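Local coordinates for putative uncharacterized protein PH0734 (Pyrococcus horikoshii, PDB 3D79) that is of unknown function but, as a PUA domain protein with a pre-PUA-like region before it, probably binds RNA, at residues K18-E23 against F67-D72; E46-E51 against V61-M66. One frame throughout, in Å; residues are numbered along the deposited sequence.

Contact 1: K18-E23 against F67-D72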
ATOM      1  N   LYS A  18       7.134  -2.299 -21.723  1.00 17.77           N
ATOM      2  CA  LYS A  18       7.412  -3.646 -21.224  1.00 17.15           C
ATOM      3  C   LYS A  18       8.508  -3.642 -20.152  1.00 17.54           C
ATOM      4  O   LYS A  18       8.405  -4.350 -19.151  1.00 17.08           O
ATOM      5  CB  LYS A  18       7.804  -4.550 -22.392  1.00 17.04           C
ATOM      6  CG  LYS A  18       8.318  -5.930 -22.015  1.00 16.21           C
ATOM      7  CD  LYS A  18       8.317  -6.872 -23.214  1.00 15.74           C
ATOM      8  CE  LYS A  18       9.064  -6.300 -24.400  1.00 14.03           C
ATOM      9  NZ  LYS A  18       8.891  -7.172 -25.609  1.00 13.47           N
ATOM     10  N   LYS A  19       9.555  -2.848 -20.375  1.00 17.95           N
ATOM     11  CA  LYS A  19      10.627  -2.697 -19.392  1.00 18.57           C
ATOM     12  C   LYS A  19      10.065  -2.211 -18.050  1.00 18.16           C
ATOM     13  O   LYS A  19      10.392  -2.762 -16.992  1.00 18.33           O
ATOM     14  CB  LYS A  19      11.700  -1.740 -19.927  1.00 19.28           C
ATOM     15  CG  LYS A  19      12.816  -1.405 -18.937  1.00 22.01           C
ATOM     16  CD  LYS A  19      13.638  -0.224 -19.449  1.00 25.17           C
ATOM     17  CE  LYS A  19      14.591   0.298 -18.380  1.00 27.82           C
ATOM     18  NZ  LYS A  19      15.692  -0.664 -18.086  1.00 30.19           N
ATOM     19  N   ASP A  20       9.202  -1.198 -18.100  1.00 17.84           N
ATOM     20  CA  ASP A  20       8.584  -0.670 -16.888  1.00 18.20           C
ATOM     21  C   ASP A  20       7.639  -1.671 -16.223  1.00 17.52           C
ATOM     22  O   ASP A  20       7.626  -1.791 -14.998  1.00 17.41           O
ATOM     23  CB  ASP A  20       7.889   0.664 -17.160  1.00 18.73           C
ATOM     24  CG  ASP A  20       8.878   1.806 -17.406  1.00 21.46           C
ATOM     25  OD1 ASP A  20      10.103   1.576 -17.360  1.00 23.75           O
ATOM     26  OD2 ASP A  20       8.414   2.943 -17.639  1.00 24.87           O
ATOM     27  N   VAL A  21       6.867  -2.401 -17.030  1.00 16.89           N
ATOM     28  CA  VAL A  21       5.980  -3.447 -16.503  1.00 16.13           C
ATOM     29  C   VAL A  21       6.790  -4.493 -15.730  1.00 15.92           C
ATOM     30  O   VAL A  21       6.435  -4.870 -14.611  1.00 15.48           O
ATOM     31  CB  VAL A  21       5.137  -4.116 -17.630  1.00 15.97           C
ATOM     32  CG1 VAL A  21       4.366  -5.322 -17.101  1.00 16.25           C
ATOM     33  CG2 VAL A  21       4.182  -3.104 -18.256  1.00 16.38           C
ATOM     34  N   LYS A  22       7.894  -4.939 -16.319  1.00 15.97           N
ATOM     35  CA  LYS A  22       8.737  -5.941 -15.685  1.00 16.05           C
ATOM     36  C   LYS A  22       9.333  -5.431 -14.374  1.00 16.34           C
ATOM     37  O   LYS A  22       9.442  -6.184 -13.406  1.00 16.08           O
ATOM     38  CB  LYS A  22       9.822  -6.418 -16.645  1.00 16.12           C
ATOM     39  CG  LYS A  22       9.266  -7.285 -17.764  1.00 16.77           C
ATOM     40  CD  LYS A  22      10.367  -7.791 -18.676  1.00 17.78           C
ATOM     41  CE  LYS A  22       9.795  -8.692 -19.768  1.00 19.20           C
ATOM     42  NZ  LYS A  22      10.890  -9.167 -20.673  1.00 20.16           N
ATOM     43  N   GLU A  23       9.700  -4.154 -14.341  1.00 16.62           N
ATOM     44  CA  GLU A  23      10.248  -3.570 -13.114  1.00 17.40           C
ATOM     45  C   GLU A  23       9.190  -3.478 -12.009  1.00 16.72           C
ATOM     46  O   GLU A  23       9.507  -3.685 -10.838  1.00 16.78           O
ATOM     47  CB  GLU A  23      10.914  -2.214 -13.386  1.00 18.21           C
ATOM     48  CG  GLU A  23      11.685  -1.595 -12.195  1.00 21.89           C
ATOM     49  CD  GLU A  23      12.600  -2.564 -11.430  1.00 25.60           C
ATOM     50  OE1 GLU A  23      13.323  -3.392 -12.046  1.00 27.02           O
ATOM     51  OE2 GLU A  23      12.619  -2.466 -10.185  1.00 26.54           O
ATOM     52  N   PHE A  67      -1.814   0.806  -8.829  1.00 14.18           N
ATOM     53  CA  PHE A  67      -0.645   1.271  -8.077  1.00 14.29           C
ATOM     54  C   PHE A  67      -0.465   2.773  -8.084  1.00 15.04           C
ATOM     55  O   PHE A  67      -0.860   3.459  -9.032  1.00 14.82           O
ATOM     56  CB  PHE A  67       0.646   0.649  -8.622  1.00 14.12           C
ATOM     57  CG  PHE A  67       0.522  -0.802  -8.951  1.00 13.34           C
ATOM     58  CD1 PHE A  67       0.364  -1.743  -7.939  1.00 13.14           C
ATOM     59  CD2 PHE A  67       0.545  -1.229 -10.275  1.00 13.11           C
ATOM     60  CE1 PHE A  67       0.235  -3.107  -8.244  1.00 12.61           C
ATOM     61  CE2 PHE A  67       0.423  -2.583 -10.588  1.00 13.44           C
ATOM     62  CZ  PHE A  67       0.253  -3.521  -9.573  1.00 13.92           C
ATOM     63  N   ILE A  68       0.156   3.256  -7.013  1.00 15.65           N
ATOM     64  CA  ILE A  68       0.707   4.606  -6.962  1.00 16.82           C
ATOM     65  C   ILE A  68       2.140   4.535  -7.472  1.00 17.48           C
ATOM     66  O   ILE A  68       2.841   3.556  -7.224  1.00 17.16           O
ATOM     67  CB  ILE A  68       0.660   5.178  -5.512  1.00 16.44           C
ATOM     68  CG1 ILE A  68       0.832   6.702  -5.509  1.00 17.14           C
ATOM     69  CG2 ILE A  68       1.677   4.499  -4.592  1.00 17.37           C
ATOM     70  CD1 ILE A  68       0.322   7.340  -4.214  1.00 18.36           C
ATOM     71  N   ARG A  69       2.574   5.548  -8.213  1.00 18.90           N
ATOM     72  CA  ARG A  69       3.987   5.648  -8.544  1.00 20.75           C
ATOM     73  C   ARG A  69       4.521   7.000  -8.103  1.00 22.13           C
ATOM     74  O   ARG A  69       3.934   8.040  -8.405  1.00 21.81           O
ATOM     75  CB  ARG A  69       4.269   5.390 -10.027  1.00 21.00           C
ATOM     76  CG  ARG A  69       5.775   5.382 -10.350  1.00 21.91           C
ATOM     77  CD  ARG A  69       6.095   4.752 -11.698  1.00 23.49           C
ATOM     78  NE  ARG A  69       5.653   5.567 -12.826  1.00 25.33           N
ATOM     79  CZ  ARG A  69       5.868   5.264 -14.105  1.00 25.92           C
ATOM     80  NH1 ARG A  69       6.528   4.158 -14.435  1.00 26.04           N
ATOM     81  NH2 ARG A  69       5.427   6.070 -15.061  1.00 25.36           N
ATOM     82  N   ARG A  70       5.604   6.945  -7.336  1.00 23.96           N
ATOM     83  CA  ARG A  70       6.366   8.119  -6.936  1.00 26.15           C
ATOM     84  C   ARG A  70       7.765   7.900  -7.483  1.00 27.26           C
ATOM     85  O   ARG A  70       8.458   6.965  -7.065  1.00 27.58           O
ATOM     86  CB  ARG A  70       6.390   8.246  -5.416  1.00 26.20           C
ATOM     87  CG  ARG A  70       5.065   8.682  -4.807  1.00 27.99           C
ATOM     88  CD  ARG A  70       5.023  10.189  -4.592  1.00 29.44           C
ATOM     89  NE  ARG A  70       3.661  10.667  -4.363  1.00 30.67           N
ATOM     90  CZ  ARG A  70       3.125  10.876  -3.167  1.00 30.81           C
ATOM     91  NH1 ARG A  70       1.874  11.309  -3.074  1.00 31.92           N
ATOM     92  NH2 ARG A  70       3.832  10.651  -2.064  1.00 31.25           N
ATOM     93  N   LYS A  71       8.163   8.768  -8.413  1.00 28.62           N
ATOM     94  CA  LYS A  71       9.338   8.576  -9.282  1.00 29.70           C
ATOM     95  C   LYS A  71       9.349   7.223 -10.003  1.00 29.66           C
ATOM     96  O   LYS A  71       8.590   7.036 -10.959  1.00 30.28           O
ATOM     97  CB  LYS A  71      10.682   8.914  -8.588  1.00 30.06           C
ATOM     98  CG  LYS A  71      10.779   8.644  -7.079  1.00 31.82           C
ATOM     99  CD  LYS A  71      11.522   7.344  -6.747  1.00 34.87           C
ATOM    100  CE  LYS A  71      13.013   7.581  -6.456  1.00 36.26           C
ATOM    101  NZ  LYS A  71      13.814   7.918  -7.680  1.00 37.78           N
ATOM    102  N   ASP A  72      10.176   6.284  -9.552  1.00 29.25           N
ATOM    103  CA  ASP A  72      10.222   4.965 -10.176  1.00 28.51           C
ATOM    104  C   ASP A  72       9.735   3.858  -9.241  1.00 27.32           C
ATOM    105  O   ASP A  72       9.802   2.673  -9.591  1.00 27.78           O
ATOM    106  CB  ASP A  72      11.627   4.659 -10.718  1.00 28.99           C
ATOM    107  CG  ASP A  72      12.646   4.403  -9.619  1.00 30.29           C
ATOM    108  OD1 ASP A  72      13.571   3.592  -9.844  1.00 32.62           O
ATOM    109  OD2 ASP A  72      12.533   5.010  -8.536  1.00 31.48           O
TER
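The first turn of helix 18-32, with D20, stands off the end of strand 64-70, with R69, and the closest pair of CA atoms, D20 CA and D72 CA, is 8.9 Å apart. Only side chains bridge this gap. D20 points toward the strand, and R69 points back toward the helix. They meet in one long salt bridge, D20 OD2 to R69 NH1 at 3.9 Å. The carboxylate oxygen lies at the edge of the guanidinium, near its plane. The two flat groups are nonetheless turned 82° apart and only OD2 approaches NH1, so the pair is not a bidentate one. R69 runs out with CG opposite the backbone N (chi1 -175°) and bends at chi3, 70°, which carries NH1 to the aspartate. The guanidinium has a stronger partner in E57 on the adjacent strand 56-61, which takes NE in a salt bridge. D20 therefore probably adds a looser, mainly electrostatic attraction to an arginine already held by the sheet. L16 and V49 also pack against R69. The contact is a long-range ion pair at the surface, joining the helix to the antiparallel sheet it packs on in the pre-PUA-like region.

Contact 2: E46-E51 against V61-M66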
ATOM      1  N   GLU A  46      -2.124  -5.295 -20.100  1.00 18.12           N
ATOM      2  CA  GLU A  46      -2.087  -3.951 -20.659  1.00 18.78           C
ATOM      3  C   GLU A  46      -1.981  -2.955 -19.513  1.00 18.61           C
ATOM      4  O   GLU A  46      -2.907  -2.823 -18.712  1.00 18.90           O
ATOM      5  CB  GLU A  46      -3.325  -3.650 -21.509  1.00 19.16           C
ATOM      6  CG  GLU A  46      -3.193  -2.335 -22.281  1.00 22.50           C
ATOM      7  CD  GLU A  46      -4.240  -2.162 -23.364  1.00 26.41           C
ATOM      8  OE1 GLU A  46      -5.397  -2.580 -23.160  1.00 29.39           O
ATOM      9  OE2 GLU A  46      -3.900  -1.595 -24.424  1.00 30.18           O
ATOM     10  N   VAL A  47      -0.848  -2.264 -19.444  1.00 18.39           N
ATOM     11  CA  VAL A  47      -0.573  -1.350 -18.342  1.00 18.19           C
ATOM     12  C   VAL A  47      -0.490   0.079 -18.862  1.00 18.78           C
ATOM     13  O   VAL A  47       0.142   0.343 -19.886  1.00 18.67           O
ATOM     14  CB  VAL A  47       0.709  -1.746 -17.575  1.00 18.33           C
ATOM     15  CG1 VAL A  47       0.866  -0.909 -16.322  1.00 17.42           C
ATOM     16  CG2 VAL A  47       0.658  -3.218 -17.198  1.00 17.29           C
ATOM     17  N   LYS A  48      -1.159   0.985 -18.157  1.00 19.18           N
ATOM     18  CA  LYS A  48      -1.224   2.382 -18.550  1.00 20.10           C
ATOM     19  C   LYS A  48      -0.887   3.257 -17.354  1.00 20.38           C
ATOM     20  O   LYS A  48      -0.992   2.822 -16.206  1.00 20.05           O
ATOM     21  CB  LYS A  48      -2.622   2.720 -19.082  1.00 20.36           C
ATOM     22  CG  LYS A  48      -2.959   2.079 -20.426  1.00 21.96           C
ATOM     23  CD  LYS A  48      -4.418   2.299 -20.773  1.00 25.05           C
ATOM     24  CE  LYS A  48      -4.873   1.371 -21.890  1.00 27.06           C
ATOM     25  NZ  LYS A  48      -6.357   1.372 -22.003  1.00 28.30           N
ATOM     26  N   VAL A  49      -0.469   4.487 -17.620  1.00 20.93           N
ATOM     27  CA  VAL A  49      -0.184   5.427 -16.538  1.00 21.24           C
ATOM     28  C   VAL A  49      -0.980   6.713 -16.726  1.00 21.37           C
ATOM     29  O   VAL A  49      -1.044   7.258 -17.834  1.00 21.66           O
ATOM     30  CB  VAL A  49       1.338   5.707 -16.383  1.00 21.57           C
ATOM     31  CG1 VAL A  49       1.949   6.208 -17.689  1.00 22.07           C
ATOM     32  CG2 VAL A  49       1.604   6.683 -15.233  1.00 21.88           C
ATOM     33  N   ALA A  50      -1.600   7.165 -15.640  1.00 21.14           N
ATOM     34  CA  ALA A  50      -2.309   8.441 -15.602  1.00 21.43           C
ATOM     35  C   ALA A  50      -1.685   9.339 -14.545  1.00 21.48           C
ATOM     36  O   ALA A  50      -1.188   8.862 -13.525  1.00 21.45           O
ATOM     37  CB  ALA A  50      -3.778   8.223 -15.306  1.00 21.22           C
ATOM     38  N   GLU A  51      -1.694  10.642 -14.797  1.00 21.71           N
ATOM     39  CA  GLU A  51      -1.160  11.587 -13.829  1.00 22.10           C
ATOM     40  C   GLU A  51      -2.221  11.940 -12.798  1.00 21.97           C
ATOM     41  O   GLU A  51      -3.359  12.253 -13.151  1.00 22.28           O
ATOM     42  CB  GLU A  51      -0.653  12.858 -14.523  1.00 22.02           C
ATOM     43  CG  GLU A  51      -0.035  13.868 -13.566  1.00 22.55           C
ATOM     44  CD  GLU A  51       0.489  15.105 -14.267  1.00 23.05           C
ATOM     45  OE1 GLU A  51       1.512  15.002 -14.972  1.00 24.58           O
ATOM     46  OE2 GLU A  51      -0.121  16.183 -14.100  1.00 25.69           O
ATOM     47  N   VAL A  61      -3.913  -1.393 -14.533  1.00 17.23           N
ATOM     48  CA  VAL A  61      -3.681  -2.717 -15.105  1.00 17.30           C
ATOM     49  C   VAL A  61      -5.004  -3.186 -15.692  1.00 17.78           C
ATOM     50  O   VAL A  61      -5.974  -3.385 -14.960  1.00 17.23           O
ATOM     51  CB  VAL A  61      -3.167  -3.721 -14.052  1.00 17.37           C
ATOM     52  CG1 VAL A  61      -2.869  -5.066 -14.699  1.00 16.87           C
ATOM     53  CG2 VAL A  61      -1.914  -3.183 -13.373  1.00 17.47           C
ATOM     54  N   ASN A  62      -5.032  -3.343 -17.014  1.00 18.41           N
ATOM     55  CA  ASN A  62      -6.268  -3.639 -17.749  1.00 19.40           C
ATOM     56  C   ASN A  62      -7.411  -2.718 -17.309  1.00 20.04           C
ATOM     57  O   ASN A  62      -8.517  -3.169 -16.978  1.00 20.36           O
ATOM     58  CB  ASN A  62      -6.625  -5.127 -17.638  1.00 19.65           C
ATOM     59  CG  ASN A  62      -5.484  -6.027 -18.081  1.00 19.60           C
ATOM     60  OD1 ASN A  62      -4.799  -5.742 -19.067  1.00 19.32           O
ATOM     61  ND2 ASN A  62      -5.271  -7.114 -17.351  1.00 21.95           N
ATOM     62  N   ASP A  63      -7.087  -1.424 -17.292  1.00 20.48           N
ATOM     63  CA  ASP A  63      -7.995  -0.310 -16.983  1.00 21.28           C
ATOM     64  C   ASP A  63      -8.450  -0.163 -15.524  1.00 21.13           C
ATOM     65  O   ASP A  63      -9.247   0.728 -15.207  1.00 21.52           O
ATOM     66  CB  ASP A  63      -9.178  -0.269 -17.967  1.00 22.00           C
ATOM     67  CG  ASP A  63      -8.721  -0.184 -19.408  1.00 23.85           C
ATOM     68  OD1 ASP A  63      -8.006   0.784 -19.759  1.00 27.62           O
ATOM     69  OD2 ASP A  63      -9.070  -1.095 -20.189  1.00 27.48           O
ATOM     70  N   LYS A  64      -7.945  -1.008 -14.631  1.00 20.56           N
ATOM     71  CA  LYS A  64      -8.248  -0.821 -13.212  1.00 19.91           C
ATOM     72  C   LYS A  64      -7.073  -0.156 -12.489  1.00 18.84           C
ATOM     73  O   LYS A  64      -5.932  -0.582 -12.648  1.00 17.85           O
ATOM     74  CB  LYS A  64      -8.690  -2.123 -12.532  1.00 20.73           C
ATOM     75  CG  LYS A  64      -7.608  -3.140 -12.277  1.00 23.03           C
ATOM     76  CD  LYS A  64      -8.211  -4.486 -11.897  1.00 26.63           C
ATOM     77  CE  LYS A  64      -7.176  -5.595 -11.978  1.00 27.37           C
ATOM     78  NZ  LYS A  64      -6.438  -5.586 -13.276  1.00 26.71           N
ATOM     79  N   PRO A  65      -7.351   0.914 -11.718  1.00 17.94           N
ATOM     80  CA  PRO A  65      -6.293   1.578 -10.953  1.00 17.19           C
ATOM     81  C   PRO A  65      -5.704   0.615  -9.931  1.00 16.54           C
ATOM     82  O   PRO A  65      -6.428   0.097  -9.076  1.00 16.71           O
ATOM     83  CB  PRO A  65      -7.019   2.742 -10.262  1.00 17.54           C
ATOM     84  CG  PRO A  65      -8.463   2.422 -10.337  1.00 17.74           C
ATOM     85  CD  PRO A  65      -8.663   1.565 -11.543  1.00 18.08           C
ATOM     86  N   MET A  66      -4.402   0.366 -10.035  1.00 15.65           N
ATOM     87  CA  MET A  66      -3.755  -0.626  -9.187  1.00 14.71           C
ATOM     88  C   MET A  66      -2.673  -0.056  -8.281  1.00 14.29           C
ATOM     89  O   MET A  66      -2.611  -0.410  -7.106  1.00 13.76           O
ATOM     90  CB  MET A  66      -3.179  -1.775 -10.029  1.00 14.88           C
ATOM     91  CG  MET A  66      -4.225  -2.799 -10.478  1.00 15.51           C
ATOM     92  SD  MET A  66      -5.057  -3.635  -9.113  1.00 16.80           S
ATOM     93  CE  MET A  66      -3.694  -4.514  -8.363  1.00 15.95           C
TER
HETATM   94  O   HOH W   1      -4.705  -0.469 -18.504  1.00 22.53           O
HETATM   95  O   HOH W   2      -6.122  -1.729 -20.767  1.00 30.96           O
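V61 pairs with V47 across the sheet as an antiparallel non-hydrogen-bonded pair, with CA atoms 4.7 Å apart. Their side chains lie on the same face, where V47 packs on L16 and V61 on F67. Strand 56-61 ends at V61, and a turn begins there. The V61 carbonyl oxygen closes the turn by accepting K64 N. It also takes K64 NZ at 2.8 Å, and the two donors arrive from opposite faces of the carbonyl plane.

N62 makes a two-way link to E46. Its backbone N gives a nearly straight bond to E46 O at 2.8 Å (N-H...O 165°). In return E46 N donates to N62 OD1 at 2.9 Å, tilted from the amide carbonyl plane. CG of N62 sits beside its own backbone N (chi1 -55°), which brings OD1 back to E46. ND2 of the same amide bonds D45, so the group is fixed from both ends.

D63 then reaches K48. K48 stretches out beyond CG, and its NZ meets the syn lone pair of D63 OD1 at 2.8 Å in a salt bridge. One water accepts from D63 N and lies against E46 O. A second water sits among E46 OE1, D63 OD2 and K48 NZ, its bonds to the last two weak. An alanine in place of K48 would probably leave D63 without its charge partner and let its carboxylate turn more freely beside the like-charged E46.

K64 to M66 begin strand 64-70. This is a type I' two-residue beta-hairpin turn, V61 to K64, whose exposed corner is tied to the start of the neighbouring strand 47-51 in the antiparallel sheet of the pre-PUA-like region.

In the fold
From the N terminus, strand 14-15 leads into helix 18-32, which carries the first half of contact 1. The chain then passes helix 34-40 and reaches E46 and strand 47-51, where contact 2 begins. Strand 56-61 follows, and the turn into strand 64-70 closes the short loop of contact 2. The end of strand 64-70 closes the longer loop of contact 1, so the loop of contact 2 lies wholly within that of contact 1. Contact 2 ties together strands of one sheet, while contact 1 ties the helix to that sheet. The two touch by packing: V21 on V47, F67 on V61, and the R69 guanidinium on V49. Their centres are about 11 Å apart.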